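Local structure of 2-nitropropane dioxygenase (Streptomyces ansochromogenes, 3BW2) at residues V279-F282 with L283-G287; D102-G105 with G106-D109; Q202-E205 with A206-I209. The protein probably catalyses the oxidative denitrification of alkyl nitronates such as propionate 3-nitronate with molecular oxygen, using a bound flavin mononucleotide. One frame throughout, in Å; residues are numbered along the deposited sequence.

Contact 1. Residues V279-F282 with L283-G287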
# COMPACT_ATOMS: atom_id res chain seq x y z
N VAL A 279 3.65 12.77 10.52
CA VAL A 279 4.98 12.97 11.07
C VAL A 279 5.06 14.31 11.79
O VAL A 279 4.74 15.35 11.21
CB VAL A 279 6.06 12.92 9.95
CG1 VAL A 279 7.44 13.19 10.54
CG2 VAL A 279 6.03 11.55 9.27
N ASN A 280 5.44 14.29 13.05
CA ASN A 280 5.57 15.51 13.83
C ASN A 280 6.83 15.40 14.68
O ASN A 280 7.57 14.42 14.57
CB ASN A 280 4.33 15.75 14.70
CG ASN A 280 4.07 14.62 15.69
OD1 ASN A 280 4.87 13.70 15.82
ND2 ASN A 280 2.94 14.70 16.40
N ARG A 281 7.08 16.40 15.52
CA ARG A 281 8.27 16.41 16.36
C ARG A 281 8.46 15.15 17.19
O ARG A 281 9.53 14.53 17.15
CB ARG A 281 8.23 17.63 17.30
CG ARG A 281 9.49 17.78 18.16
CD ARG A 281 9.33 18.90 19.18
NE ARG A 281 8.28 18.61 20.15
CZ ARG A 281 8.33 17.63 21.05
NH1 ARG A 281 9.39 16.83 21.12
NH2 ARG A 281 7.32 17.45 21.89
N PHE A 282 7.43 14.77 17.94
CA PHE A 282 7.51 13.58 18.79
C PHE A 282 7.90 12.35 17.98
O PHE A 282 8.75 11.57 18.39
CB PHE A 282 6.16 13.34 19.48
CG PHE A 282 6.24 12.43 20.68
CD1 PHE A 282 6.24 12.97 21.97
CD2 PHE A 282 6.32 11.05 20.53
CE1 PHE A 282 6.33 12.13 23.08
CE2 PHE A 282 6.41 10.22 21.63
CZ PHE A 282 6.42 10.75 22.91
N LEU A 283 7.27 12.18 16.82
CA LEU A 283 7.56 11.02 15.98
C LEU A 283 9.00 11.06 15.48
O LEU A 283 9.72 10.06 15.56
CB LEU A 283 6.58 10.96 14.81
CG LEU A 283 6.47 9.62 14.06
CD1 LEU A 283 5.15 9.56 13.31
CD2 LEU A 283 7.65 9.46 13.11
N ARG A 284 9.44 12.21 14.97
CA ARG A 284 10.80 12.34 14.46
C ARG A 284 11.84 12.06 15.54
O ARG A 284 12.84 11.39 15.29
CB ARG A 284 11.03 13.75 13.90
CG ARG A 284 10.48 13.97 12.50
CD ARG A 284 10.89 15.34 11.97
NE ARG A 284 10.06 16.41 12.54
CZ ARG A 284 8.86 16.74 12.09
NH1 ARG A 284 8.33 16.10 11.06
NH2 ARG A 284 8.17 17.71 12.68
N GLU A 285 11.59 12.55 16.75
CA GLU A 285 12.53 12.37 17.85
C GLU A 285 12.59 11.00 18.50
O GLU A 285 13.68 10.49 18.76
CB GLU A 285 12.26 13.41 18.93
CG GLU A 285 12.74 14.81 18.61
CD GLU A 285 12.52 15.77 19.76
OE1 GLU A 285 12.82 15.40 20.92
OE2 GLU A 285 12.05 16.90 19.51
N HIS A 286 11.43 10.41 18.78
CA HIS A 286 11.38 9.13 19.47
C HIS A 286 11.04 7.92 18.61
O HIS A 286 11.30 6.78 19.00
CB HIS A 286 10.40 9.24 20.63
CG HIS A 286 10.62 10.46 21.47
ND1 HIS A 286 11.75 10.63 22.25
CD2 HIS A 286 9.89 11.59 21.62
CE1 HIS A 286 11.70 11.81 22.84
NE2 HIS A 286 10.58 12.41 22.48
N GLY A 287 10.44 8.16 17.45
CA GLY A 287 10.08 7.06 16.57
C GLY A 287 11.18 6.04 16.31
O GLY A 287 10.95 4.84 16.44
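R284 N donates to N280 O over 2.9 Å in an almost straight bond, the first turn of helix 281-286, and N280 is the N-cap of that helix. Its side chain closes the turn a second time: OD1 takes the N-H of L283 at 3.0 Å, tilted 21° from the amide carbonyl plane. The first torsion makes this possible, since CG sits between the backbone N and the carbonyl carbon (chi1 60°) and OD1 swings over the start of the helix. The other end of the amide, ND2, donates to the backbone oxygens of A314 and M317, which fixes its rotation. R281, the next residue, reaches one turn ahead: its NH1 lies 3.1 Å from E285 OE2 in a salt bridge. The carboxylate oxygen lies in the guanidinium plane but is itself met from above its own plane. NH1 has a second mate in E92 of helix 90-95, whose OE2 also accepts from H286 NE2. H286 makes an edge-to-face pair with F282, centroids 4.6 Å apart, while F270 meets the F282 ring as well. L283, for its part, touches T267 of strand 264-267. In the imidazole-phenyl pair, the carbon H286 CD2 does the touching, 3.6 Å above the F282 plane and over its centre.

Contact 2. Residues D102-G105 with G106-D109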
# COMPACT_ATOMS: atom_id res chain seq x y z
N ASP A 102 2.22 5.10 34.34
CA ASP A 102 2.74 3.81 34.78
C ASP A 102 2.67 2.85 33.60
O ASP A 102 1.59 2.58 33.09
CB ASP A 102 1.89 3.27 35.93
CG ASP A 102 2.50 2.03 36.58
OD1 ASP A 102 3.14 1.24 35.86
OD2 ASP A 102 2.33 1.86 37.80
N PRO A 103 3.82 2.31 33.17
CA PRO A 103 3.83 1.38 32.04
C PRO A 103 3.03 0.11 32.30
O PRO A 103 2.58 -0.55 31.36
CB PRO A 103 5.32 1.09 31.85
CG PRO A 103 5.86 1.21 33.24
CD PRO A 103 5.16 2.45 33.74
N ASP A 104 2.84 -0.22 33.57
CA ASP A 104 2.09 -1.41 33.95
C ASP A 104 0.71 -1.02 34.45
O ASP A 104 0.39 -1.23 35.62
CB ASP A 104 2.85 -2.18 35.03
CG ASP A 104 4.25 -2.59 34.59
OD1 ASP A 104 4.37 -3.23 33.52
OD2 ASP A 104 5.22 -2.26 35.30
N GLY A 105 -0.10 -0.44 33.57
CA GLY A 105 -1.43 -0.02 33.95
C GLY A 105 -2.58 -0.70 33.23
O GLY A 105 -3.53 -0.03 32.81
N GLY A 106 -2.52 -2.02 33.09
CA GLY A 106 -3.59 -2.75 32.44
C GLY A 106 -3.30 -3.22 31.03
O GLY A 106 -2.90 -2.43 30.17
N ARG A 107 -3.51 -4.51 30.78
CA ARG A 107 -3.27 -5.08 29.45
C ARG A 107 -4.53 -5.73 28.87
O ARG A 107 -4.57 -6.04 27.68
CB ARG A 107 -2.16 -6.13 29.52
CG ARG A 107 -0.79 -5.57 29.85
CD ARG A 107 0.29 -6.60 29.57
NE ARG A 107 1.63 -6.04 29.70
CZ ARG A 107 2.16 -5.61 30.84
NH1 ARG A 107 3.39 -5.12 30.85
NH2 ARG A 107 1.46 -5.68 31.96
N ASP A 108 -5.54 -5.92 29.71
CA ASP A 108 -6.80 -6.54 29.30
C ASP A 108 -7.82 -5.54 28.76
O ASP A 108 -8.72 -5.90 28.02
CB ASP A 108 -7.40 -7.29 30.48
CG ASP A 108 -7.66 -6.38 31.66
OD1 ASP A 108 -8.68 -5.67 31.65
OD2 ASP A 108 -6.82 -6.36 32.58
N ASP A 109 -7.67 -4.28 29.17
CA ASP A 109 -8.57 -3.20 28.74
C ASP A 109 -10.04 -3.51 29.03
O ASP A 109 -10.92 -3.18 28.23
CB ASP A 109 -8.37 -2.91 27.25
CG ASP A 109 -8.95 -1.57 26.83
OD1 ASP A 109 -8.73 -0.58 27.55
OD2 ASP A 109 -9.63 -1.49 25.78
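D104 and R107 lie side by side and point the same way, with OD1 of the carboxylate 3.4 Å from R107 NH1, a salt bridge whose hydrogen bond is weak. OD1 sits at the edge of the guanidinium, near its plane, and the two flat groups are turned 33° apart. R107 gets there by a long reach: CG stands anti to the carbonyl carbon (chi1 -67°) and the chain runs extended from CG to NE, carrying the guanidinium back alongside the aspartate. D104 CG likewise stands anti to its own carbonyl carbon (chi1 -58°), which turns OD1 to R107. NH1 also forms a salt bridge with D296, the stronger partner, so the charge is shared between two carboxylates. All this happens in the surface loop that leads from helix 90-95 to helix 111-120 of this TIM-barrel enzyme. D104 itself closes an Asx turn: its N donates to D102 OD1 at 2.7 Å, meeting that oxygen on its anti side and somewhat out of the carboxylate plane. This bond ties down the backbone from which the D104 side chain springs. G105 and G106 then carry the chain across to R107. At the backbone angles of G106 a side chain would run into the carbonyl oxygen of G105. G106 O in turn accepts from H299 NE2.

Contact 3. Residues Q202-E205 with A206-I209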
# COMPACT_ATOMS: atom_id res chain seq x y z
N GLN A 202 -5.78 -10.95 -1.95
CA GLN A 202 -5.23 -12.12 -1.27
C GLN A 202 -6.23 -12.68 -0.25
O GLN A 202 -6.45 -13.89 -0.18
CB GLN A 202 -3.93 -11.76 -0.54
CG GLN A 202 -2.75 -11.41 -1.45
CD GLN A 202 -1.50 -11.06 -0.65
OE1 GLN A 202 -0.99 -11.88 0.13
NE2 GLN A 202 -0.99 -9.85 -0.84
N VAL A 203 -6.82 -11.79 0.54
CA VAL A 203 -7.79 -12.21 1.55
C VAL A 203 -9.03 -12.82 0.90
O VAL A 203 -9.54 -13.84 1.36
CB VAL A 203 -8.20 -11.02 2.45
CG1 VAL A 203 -9.41 -11.40 3.31
CG2 VAL A 203 -7.03 -10.62 3.34
N ARG A 204 -9.50 -12.20 -0.18
CA ARG A 204 -10.68 -12.71 -0.88
C ARG A 204 -10.48 -14.16 -1.35
O ARG A 204 -11.44 -14.94 -1.36
CB ARG A 204 -11.04 -11.79 -2.06
CG ARG A 204 -12.18 -12.29 -2.95
CD ARG A 204 -13.24 -13.08 -2.18
NE ARG A 204 -14.08 -12.27 -1.30
CZ ARG A 204 -14.51 -12.66 -0.10
NH1 ARG A 204 -14.18 -13.85 0.38
NH2 ARG A 204 -15.30 -11.86 0.61
N GLU A 205 -9.26 -14.51 -1.73
CA GLU A 205 -8.99 -15.87 -2.19
C GLU A 205 -8.60 -16.82 -1.06
O GLU A 205 -8.54 -18.03 -1.26
CB GLU A 205 -7.88 -15.87 -3.25
CG GLU A 205 -8.16 -14.97 -4.44
CD GLU A 205 -7.47 -15.43 -5.71
OE1 GLU A 205 -6.38 -16.03 -5.62
OE2 GLU A 205 -8.03 -15.19 -6.80
N ALA A 206 -8.34 -16.26 0.11
CA ALA A 206 -7.94 -17.06 1.27
C ALA A 206 -9.11 -17.49 2.15
O ALA A 206 -9.04 -18.51 2.82
CB ALA A 206 -6.92 -16.30 2.10
N VAL A 207 -10.18 -16.70 2.16
CA VAL A 207 -11.35 -17.03 2.98
C VAL A 207 -12.63 -16.91 2.17
O VAL A 207 -12.63 -16.35 1.07
CB VAL A 207 -11.46 -16.09 4.22
CG1 VAL A 207 -10.16 -16.14 5.02
CG2 VAL A 207 -11.77 -14.67 3.77
N ASP A 208 -13.72 -17.44 2.71
CA ASP A 208 -15.01 -17.39 2.03
C ASP A 208 -16.00 -16.44 2.69
O ASP A 208 -17.09 -16.22 2.16
CB ASP A 208 -15.63 -18.78 1.93
CG ASP A 208 -14.77 -19.76 1.16
OD1 ASP A 208 -14.23 -19.37 0.10
OD2 ASP A 208 -14.62 -20.91 1.61
N ILE A 209 -15.63 -15.88 3.83
CA ILE A 209 -16.51 -14.95 4.53
C ILE A 209 -16.38 -13.55 3.94
O ILE A 209 -15.38 -13.25 3.28
CB ILE A 209 -16.20 -14.91 6.03
CG1 ILE A 209 -14.72 -14.59 6.25
CG2 ILE A 209 -16.55 -16.25 6.67
CD1 ILE A 209 -14.37 -14.30 7.70
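The guanidinium of R204 meets I209 and V207 with its edge: I209 O and V207 O both lie near its plane. NH2 and NH1 grip I209 O end-on, NH2 at 3.0 Å and NH1 at 3.2 Å, both from the same face of the carbonyl plane and above it. V207 O stands 3.0 Å from R204 NH1. A chain bent at chi2 and chi3 brings the head back, edge first, to the turn that follows helix 196-206. That turn is the helix-to-strand return of a TIM barrel, running into strand 211-214. Inside it, V203 O takes two backbone donors: V207 N, nearly in line with the C=O, and A206 N, well above the carbonyl plane, each at 3.0 Å. V203 CG1 and V207 CG2 lie side by side 4.1 Å apart, V203 facing V169 and V211 of the barrel strands. E205 reaches across the subunit interface, its OE2 in a salt bridge with R219 of the second subunit. With an alanine here in place of the arginine R204, I209 O would probably lose the two N-H donors just described, and the loop would be freer to shift. Since a cation here meets neutral carbonyl oxygens, the pairing probably depends more on directed N-H bonds than on paired charges.

How the contacts relate
Contacts 1 and 3 are partly buried and contact 2 lies on the surface. None touches another: nearest atoms are about 13 Å apart for contacts 1 and 2, about 25 Å for contacts 1 and 3 and about 23 Å for contacts 2 and 3. Contact 1 takes in all of the short helix 281-286, beside the small antiparallel sheet, whereas contact 3 holds only the last turn of helix 196-206 and the loop to a barrel strand. Contact 2 holds no regular element. Helix 90-95, which leads toward the loop of contact 2, also lends a glutamate to contact 1. An arginine works in each: against carboxylates in contacts 1 and 2, against backbone carbonyls in contact 3, the only one reached by the second subunit.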